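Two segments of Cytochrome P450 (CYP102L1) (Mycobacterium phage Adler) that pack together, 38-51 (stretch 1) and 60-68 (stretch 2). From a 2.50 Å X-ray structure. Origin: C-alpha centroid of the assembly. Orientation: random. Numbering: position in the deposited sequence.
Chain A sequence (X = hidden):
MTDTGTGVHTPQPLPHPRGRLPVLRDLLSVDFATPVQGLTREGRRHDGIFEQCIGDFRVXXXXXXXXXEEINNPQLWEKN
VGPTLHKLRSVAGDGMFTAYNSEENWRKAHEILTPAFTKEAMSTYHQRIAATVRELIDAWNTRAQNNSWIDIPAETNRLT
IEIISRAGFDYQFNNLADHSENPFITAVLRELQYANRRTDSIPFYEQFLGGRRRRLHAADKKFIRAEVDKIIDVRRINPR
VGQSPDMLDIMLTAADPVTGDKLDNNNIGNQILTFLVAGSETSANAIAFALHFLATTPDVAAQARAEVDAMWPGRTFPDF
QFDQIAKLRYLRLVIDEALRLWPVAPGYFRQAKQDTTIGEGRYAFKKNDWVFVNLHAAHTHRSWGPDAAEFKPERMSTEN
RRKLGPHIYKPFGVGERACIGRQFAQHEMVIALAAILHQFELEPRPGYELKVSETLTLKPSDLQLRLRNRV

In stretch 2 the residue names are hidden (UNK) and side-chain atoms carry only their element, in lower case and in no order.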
ATOM      1  N   GLY A  38     -16.154 -10.345   3.341  1.00 57.28           N
ATOM      2  CA  GLY A  38     -17.254 -10.922   4.096  1.00 52.90           C
ATOM      3  C   GLY A  38     -17.932  -9.906   4.994  1.00 57.51           C
ATOM      4  O   GLY A  38     -19.157  -9.915   5.146  1.00 45.30           O
ATOM      5  N   LEU A  39     -17.145  -9.001   5.583  1.00 54.73           N
ATOM      6  CA  LEU A  39     -17.720  -7.948   6.413  1.00 53.27           C
ATOM      7  C   LEU A  39     -18.562  -6.986   5.590  1.00 54.82           C
ATOM      8  O   LEU A  39     -19.579  -6.481   6.080  1.00 56.07           O
ATOM      9  CB  LEU A  39     -16.613  -7.190   7.145  1.00 48.68           C
ATOM     10  CG  LEU A  39     -15.800  -7.989   8.164  1.00 60.33           C
ATOM     11  CD1 LEU A  39     -14.652  -7.156   8.723  1.00 47.59           C
ATOM     12  CD2 LEU A  39     -16.697  -8.487   9.283  1.00 53.26           C
ATOM     13  N   THR A  40     -18.163  -6.726   4.343  1.00 55.96           N
ATOM     14  CA  THR A  40     -18.937  -5.837   3.482  1.00 53.90           C
ATOM     15  C   THR A  40     -20.307  -6.428   3.175  1.00 57.25           C
ATOM     16  O   THR A  40     -21.325  -5.731   3.250  1.00 57.35           O
ATOM     17  CB  THR A  40     -18.164  -5.557   2.191  1.00 57.56           C
ATOM     18  OG1 THR A  40     -16.965  -4.834   2.497  1.00 61.93           O
ATOM     19  CG2 THR A  40     -19.007  -4.739   1.220  1.00 49.94           C
ATOM     20  N   ARG A  41     -20.352  -7.718   2.826  1.00 56.96           N
ATOM     21  CA  ARG A  41     -21.637  -8.378   2.618  1.00 62.16           C
ATOM     22  C   ARG A  41     -22.444  -8.417   3.909  1.00 59.46           C
ATOM     23  O   ARG A  41     -23.667  -8.235   3.895  1.00 65.43           O
ATOM     24  CB  ARG A  41     -21.422  -9.792   2.076  1.00 57.74           C
ATOM     25  CG  ARG A  41     -20.659  -9.844   0.764  1.00 65.04           C
ATOM     26  CD  ARG A  41     -20.736 -11.225   0.130  1.00 72.82           C
ATOM     27  NE  ARG A  41     -20.014 -11.284  -1.139  1.00 85.16           N
ATOM     28  CZ  ARG A  41     -20.508 -10.871  -2.303  1.00 90.27           C
ATOM     29  NH1 ARG A  41     -21.732 -10.362  -2.363  1.00 84.79           N
ATOM     30  NH2 ARG A  41     -19.778 -10.963  -3.406  1.00 80.81           N
ATOM     31  N   GLU A  42     -21.771  -8.646   5.039  1.00 58.06           N
ATOM     32  CA  GLU A  42     -22.445  -8.627   6.332  1.00 58.93           C
ATOM     33  C   GLU A  42     -22.971  -7.239   6.673  1.00 60.09           C
ATOM     34  O   GLU A  42     -24.025  -7.115   7.309  1.00 61.86           O
ATOM     35  CB  GLU A  42     -21.485  -9.125   7.416  1.00 61.52           C
ATOM     36  CG  GLU A  42     -21.894  -8.811   8.850  1.00 63.63           C
ATOM     37  CD  GLU A  42     -23.146  -9.542   9.284  1.00 65.76           C
ATOM     38  OE1 GLU A  42     -23.745  -9.144  10.306  1.00 66.57           O
ATOM     39  OE2 GLU A  42     -23.532 -10.513   8.605  1.00 69.53           O
ATOM     40  N   GLY A  43     -22.268  -6.188   6.245  1.00 54.99           N
ATOM     41  CA  GLY A  43     -22.664  -4.835   6.593  1.00 60.72           C
ATOM     42  C   GLY A  43     -23.944  -4.365   5.937  1.00 61.85           C
ATOM     43  O   GLY A  43     -24.567  -3.418   6.432  1.00 58.41           O
ATOM     44  N   ARG A  44     -24.355  -4.996   4.838  1.00 60.71           N
ATOM     45  CA  ARG A  44     -25.549  -4.550   4.129  1.00 64.20           C
ATOM     46  C   ARG A  44     -26.842  -4.948   4.826  1.00 67.00           C
ATOM     47  O   ARG A  44     -27.906  -4.448   4.447  1.00 77.19           O
ATOM     48  CB  ARG A  44     -25.545  -5.082   2.695  1.00 67.82           C
ATOM     49  CG  ARG A  44     -24.642  -4.295   1.758  1.00 68.41           C
ATOM     50  CD  ARG A  44     -24.876  -4.672   0.308  1.00 74.41           C
ATOM     51  NE  ARG A  44     -24.468  -6.045   0.024  1.00 77.62           N
ATOM     52  CZ  ARG A  44     -23.248  -6.392  -0.369  1.00 69.57           C
ATOM     53  NH1 ARG A  44     -22.311  -5.465  -0.526  1.00 69.83           N
ATOM     54  NH2 ARG A  44     -22.962  -7.665  -0.606  1.00 73.40           N
ATOM     55  N   ARG A  45     -26.784  -5.824   5.826  1.00 63.30           N
ATOM     56  CA  ARG A  45     -27.947  -6.139   6.641  1.00 63.02           C
ATOM     57  C   ARG A  45     -27.986  -5.322   7.927  1.00 63.37           C
ATOM     58  O   ARG A  45     -28.873  -5.533   8.760  1.00 66.70           O
ATOM     59  CB  ARG A  45     -27.991  -7.636   6.955  1.00 68.07           C
ATOM     60  CG  ARG A  45     -27.125  -8.088   8.121  1.00 70.97           C
ATOM     61  CD  ARG A  45     -27.315  -9.578   8.372  1.00 69.78           C
ATOM     62  NE  ARG A  45     -27.009  -9.955   9.748  1.00 73.36           N
ATOM     63  CZ  ARG A  45     -27.244 -11.160  10.258  1.00 73.38           C
ATOM     64  NH1 ARG A  45     -27.789 -12.104   9.503  1.00 73.82           N
ATOM     65  NH2 ARG A  45     -26.940 -11.421  11.521  1.00 76.63           N
ATOM     66  N   HIS A  46     -27.050  -4.394   8.100  1.00 59.68           N
ATOM     67  CA  HIS A  46     -27.001  -3.487   9.237  1.00 55.65           C
ATOM     68  C   HIS A  46     -27.070  -2.046   8.737  1.00 59.25           C
ATOM     69  O   HIS A  46     -27.135  -1.782   7.535  1.00 64.05           O
ATOM     70  CB  HIS A  46     -25.736  -3.725  10.070  1.00 56.76           C
ATOM     71  CG  HIS A  46     -25.666  -5.089  10.683  1.00 61.38           C
ATOM     72  ND1 HIS A  46     -26.454  -5.467  11.749  1.00 56.31           N
ATOM     73  CD2 HIS A  46     -24.900  -6.164  10.383  1.00 62.88           C
ATOM     74  CE1 HIS A  46     -26.178  -6.715  12.078  1.00 61.58           C
ATOM     75  NE2 HIS A  46     -25.238  -7.162  11.265  1.00 63.19           N
ATOM     76  N   ASP A  47     -27.048  -1.106   9.679  1.00 59.95           N
ATOM     77  CA  ASP A  47     -27.227   0.312   9.391  1.00 62.71           C
ATOM     78  C   ASP A  47     -25.943   1.113   9.594  1.00 62.18           C
ATOM     79  O   ASP A  47     -25.974   2.251  10.067  1.00 57.78           O
ATOM     80  CB  ASP A  47     -28.349   0.896  10.246  1.00 70.39           C
ATOM     81  CG  ASP A  47     -29.716   0.684   9.631  1.00 76.91           C
ATOM     82  OD1 ASP A  47     -29.843   0.854   8.399  1.00 79.46           O
ATOM     83  OD2 ASP A  47     -30.662   0.348  10.375  1.00 88.98           O
ATOM     84  N   GLY A  48     -24.798   0.534   9.235  1.00 65.76           N
ATOM     85  CA  GLY A  48     -23.538   1.250   9.261  1.00 58.47           C
ATOM     86  C   GLY A  48     -22.591   0.878  10.383  1.00 61.63           C
ATOM     87  O   GLY A  48     -21.461   1.380  10.399  1.00 63.82           O
ATOM     88  N   ILE A  49     -23.003   0.023  11.319  1.00 58.61           N
ATOM     89  CA  ILE A  49     -22.129  -0.397  12.409  1.00 54.76           C
ATOM     90  C   ILE A  49     -22.715  -1.662  13.020  1.00 54.08           C
ATOM     91  O   ILE A  49     -23.936  -1.829  13.082  1.00 62.53           O
ATOM     92  CB  ILE A  49     -21.953   0.733  13.457  1.00 52.53           C
ATOM     93  CG1 ILE A  49     -20.843   0.383  14.451  1.00 58.83           C
ATOM     94  CG2 ILE A  49     -23.262   1.014  14.174  1.00 54.87           C
ATOM     95  CD1 ILE A  49     -20.541   1.486  15.442  1.00 56.73           C
ATOM     96  N   PHE A  50     -21.838  -2.558  13.464  1.00 54.04           N
ATOM     97  CA  PHE A  50     -22.241  -3.872  13.959  1.00 50.38           C
ATOM     98  C   PHE A  50     -21.020  -4.552  14.572  1.00 56.07           C
ATOM     99  O   PHE A  50     -19.923  -3.985  14.613  1.00 56.90           O
ATOM    100  CB  PHE A  50     -22.845  -4.725  12.841  1.00 51.83           C
ATOM    101  CG  PHE A  50     -21.922  -4.929  11.672  1.00 59.56           C
ATOM    102  CD1 PHE A  50     -21.840  -3.981  10.663  1.00 52.71           C
ATOM    103  CD2 PHE A  50     -21.135  -6.066  11.581  1.00 55.23           C
ATOM    104  CE1 PHE A  50     -20.989  -4.162   9.589  1.00 51.72           C
ATOM    105  CE2 PHE A  50     -20.281  -6.251  10.508  1.00 55.02           C
ATOM    106  CZ  PHE A  50     -20.212  -5.301   9.509  1.00 50.13           C
ATOM    107  N   GLU A  51     -21.224  -5.780  15.047  1.00 49.99           N
ATOM    108  CA  GLU A  51     -20.165  -6.629  15.569  1.00 48.37           C
ATOM    109  C   GLU A  51     -20.039  -7.880  14.710  1.00 53.22           C
ATOM    110  O   GLU A  51     -20.996  -8.309  14.059  1.00 61.48           O
ATOM    111  CB  GLU A  51     -20.432  -7.047  17.021  1.00 51.57           C
ATOM    112  CG  GLU A  51     -20.342  -5.939  18.048  1.00 49.57           C
ATOM    113  CD  GLU A  51     -20.613  -6.451  19.451  1.00 65.30           C
ATOM    114  OE1 GLU A  51     -21.404  -7.409  19.586  1.00 69.66           O
ATOM    115  OE2 GLU A  51     -20.027  -5.910  20.413  1.00 58.57           O
ATOM    116  N   UNK A  60     -15.883  -4.236  16.177  1.00 41.44           N
ATOM    117  CA  UNK A  60     -16.946  -3.311  15.806  1.00 43.83           C
ATOM    118  C   UNK A  60     -16.594  -2.741  14.435  1.00 49.41           C
ATOM    119  O   UNK A  60     -15.637  -1.975  14.298  1.00 44.29           O
ATOM    120  c   UNK A  60     -17.117  -2.199  16.845  1.00 46.51           C
ATOM    121  c   UNK A  60     -17.445  -2.792  18.208  1.00 45.83           C
ATOM    122  c   UNK A  60     -18.197  -1.225  16.402  1.00 44.36           C
ATOM    123  N   UNK A  61     -17.356  -3.126  13.418  1.00 48.82           N
ATOM    124  CA  UNK A  61     -17.115  -2.701  12.045  1.00 48.35           C
ATOM    125  C   UNK A  61     -17.989  -1.491  11.749  1.00 49.48           C
ATOM    126  O   UNK A  61     -19.199  -1.513  12.001  1.00 53.50           O
ATOM    127  c   UNK A  61     -16.560  -5.061  11.391  1.00 39.00           C
ATOM    128  c   UNK A  61     -17.138  -3.380   9.626  1.00 49.23           C
ATOM    129  c   UNK A  61     -17.399  -3.840  11.051  1.00 44.23           C
ATOM    130  N   UNK A  62     -17.378  -0.437  11.218  1.00 53.75           N
ATOM    131  CA  UNK A  62     -18.085   0.776  10.820  1.00 55.48           C
ATOM    132  C   UNK A  62     -17.939   0.921   9.312  1.00 56.77           C
ATOM    133  O   UNK A  62     -16.815   0.995   8.798  1.00 55.55           O
ATOM    134  c   UNK A  62     -17.395   1.744  13.033  1.00 53.34           C
ATOM    135  c   UNK A  62     -17.546   2.019  11.545  1.00 48.00           C
ATOM    136  c   UNK A  62     -18.461   3.206  11.309  1.00 51.04           C
ATOM    137  N   UNK A  63     -19.071   0.954   8.603  1.00 50.42           N
ATOM    138  CA  UNK A  63     -19.062   1.105   7.153  1.00 50.51           C
ATOM    139  C   UNK A  63     -20.078   2.130   6.660  1.00 52.41           C
ATOM    140  O   UNK A  63     -20.364   2.168   5.458  1.00 54.32           O
ATOM    141  o   UNK A  63     -21.274  -0.381   7.803  1.00 60.83           O
ATOM    142  c   UNK A  63     -19.308  -0.246   6.464  1.00 49.54           C
ATOM    143  o   UNK A  63     -21.053  -1.848   6.190  1.00 56.35           O
ATOM    144  c   UNK A  63     -20.639  -0.869   6.847  1.00 58.44           C
ATOM    145  N   UNK A  64     -20.625   2.958   7.547  1.00 50.42           N
ATOM    146  CA  UNK A  64     -21.578   3.971   7.163  1.00 50.13           C
ATOM    147  C   UNK A  64     -20.936   5.334   7.005  1.00 55.77           C
ATOM    148  O   UNK A  64     -20.038   5.712   7.764  1.00 57.75           O
ATOM    149  N   UNK A  65     -21.396   6.104   6.014  1.00 60.24           N
ATOM    150  CA  UNK A  65     -20.728   7.388   5.718  1.00 57.70           C
ATOM    151  C   UNK A  65     -20.735   8.371   6.878  1.00 65.99           C
ATOM    152  O   UNK A  65     -19.681   8.923   7.219  1.00 66.86           O
ATOM    153  c   UNK A  65     -21.518   7.912   4.511  1.00 61.74           C
ATOM    154  c   UNK A  65     -22.441   5.783   5.027  1.00 60.33           C
ATOM    155  c   UNK A  65     -22.110   6.691   3.884  1.00 61.92           C
ATOM    156  N   UNK A  66     -21.896   8.617   7.495  1.00 64.44           N
ATOM    157  CA  UNK A  66     -21.946   9.573   8.599  1.00 67.97           C
ATOM    158  C   UNK A  66     -21.208   9.049   9.824  1.00 62.25           C
ATOM    159  O   UNK A  66     -20.573   9.823  10.551  1.00 62.89           O
ATOM    160  c   UNK A  66     -23.396   9.903   8.954  1.00 69.76           C
ATOM    161  o   UNK A  66     -25.388  10.653   5.956  1.00 78.14           O
ATOM    162  c   UNK A  66     -24.108  10.799   7.954  1.00 69.81           C
ATOM    163  c   UNK A  66     -24.740  10.022   6.817  1.00 80.30           C
ATOM    164  o   UNK A  66     -24.592   8.780   6.789  1.00 76.62           O
ATOM    165  N   UNK A  67     -21.282   7.742  10.075  1.00 56.28           N
ATOM    166  CA  UNK A  67     -20.604   7.178  11.237  1.00 59.57           C
ATOM    167  C   UNK A  67     -19.090   7.211  11.069  1.00 60.84           C
ATOM    168  O   UNK A  67     -18.364   7.527  12.019  1.00 59.73           O
ATOM    169  c   UNK A  67     -22.579   6.170  13.442  1.00 57.38           C
ATOM    170  c   UNK A  67     -22.499   5.587  12.044  1.00 57.48           C
ATOM    171  c   UNK A  67     -22.907   4.125  12.050  1.00 58.04           C
ATOM    172  c   UNK A  67     -21.085   5.747  11.483  1.00 57.16           C
ATOM    173  N   UNK A  68     -18.595   6.896   9.869  1.00 52.47           N
ATOM    174  CA  UNK A  68     -17.152   6.822   9.654  1.00 56.13           C
ATOM    175  C   UNK A  68     -16.506   8.191   9.828  1.00 59.58           C
ATOM    176  O   UNK A  68     -15.451   8.315  10.461  1.00 61.25           O
ATOM    177  c   UNK A  68     -15.424   6.546   7.842  1.00 51.09           C
ATOM    178  c   UNK A  68     -17.064   4.707   8.287  1.00 50.69           C
ATOM    179  c   UNK A  68     -16.846   6.220   8.270  1.00 56.40           C
ATOM    180  c   UNK A  68     -16.818   4.046   6.953  1.00 48.10           C
TER
HETATM  181  O   HOH W   1     -18.721  -3.517   6.281  1.00 39.70           O

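Position 60 carries three side-chain carbons, one bearing the other two, so the fork lies at CB. One tip packs against Ile49, and the backbone CA is 3.3 Å from Phe50 O. A fork at CB with no further atoms is Val60, whose CG1 lies 3.7 Å from Ile49 CG1. Its beta-branched shape suits an extended strand, and it lies on the same face of the sheet as Ile49 and Glu51.

Position 61 shows the same three carbons forked at CB, but on the other face, with Phe50. Its CB sits 3.5 Å from Phe50 CZ and lies over the face of the ring, 3.9 Å from the centroid. This is Val61, and its CG2 also reaches Leu39 CD1 at 3.9 Å. A compact apolar group fits here, between an aromatic ring and a helix leucine. The backbone is equally engaged: Val61 N donates to Phe50 O at 3.0 Å, and Phe50 N donates to Val61 O at 3.2 Å.

Position 62 repeats the pattern and returns to the face of Ile49, against which one of its methyls packs. The all-carbon fork at CB makes it Val62, whose CG2 lies 4.0 Å from Ile49 CG1; a beta-branched apolar residue suits this buried strand position.

Position 63 has two carbons, the second carrying two oxygens, one of which approaches Gly43. This short carboxylate is Asp63. Its CA-to-CB bond points sideways, but the end of the side chain comes nearer stretch 1. Asp63 OD2 lies 3.4 Å from Gly43 CA, and a CB on Gly43 would clash with that oxygen, so the bare glycine leaves it room. Water 1 donates to Asp63 OD2 at 2.9 Å and weakly to Leu39 O at 3.1 Å, linking the carboxylate to the helix backbone. The backbone Asp63 N donates to Gly48 O at 3.0 Å.

Position 64 has no side-chain atoms, and its CA comes within 4.0 Å of Gly48 CA. It is therefore Gly64; a CB here would be tight against Gly48 CA. Gly64 N adds a weak hydrogen bond to Gly48 O at 3.4 Å, and the residue is the N-cap of the following helix.

At position 65 three carbons close a ring onto the backbone N: Pro65, well suited to a helix's first turn, where its nitrogen needs no hydrogen to donate. Position 66 has three carbons in a chain, the third carrying two oxygens. It is Glu66, exposed and clear of stretch 1, as suits a charged group.

Position 67 has four carbons forked at the second, with a methyl packed on Gly48 and Ile49: Leu67. Its CA-to-CB bond points toward stretch 1, and its length brings Leu67 CD1 to 3.8 Å from Ile49 CG2 and 3.5 Å from Gly48 O. Position 68 also has four carbons, but forked at the first with one longer arm, and does not touch stretch 1: Ile68, whose apolar side chain suits a buried helix position.

The contact thus joins two antiparallel strands by backbone hydrogen bonds, with Ile49 packing among Val60, Val62 and Leu67 on one face and Phe50 against Val61 on the other. Beyond the strands, the paired glycines permit close backbone approach.

Stretch 2 (60-68) VVVDGPELI
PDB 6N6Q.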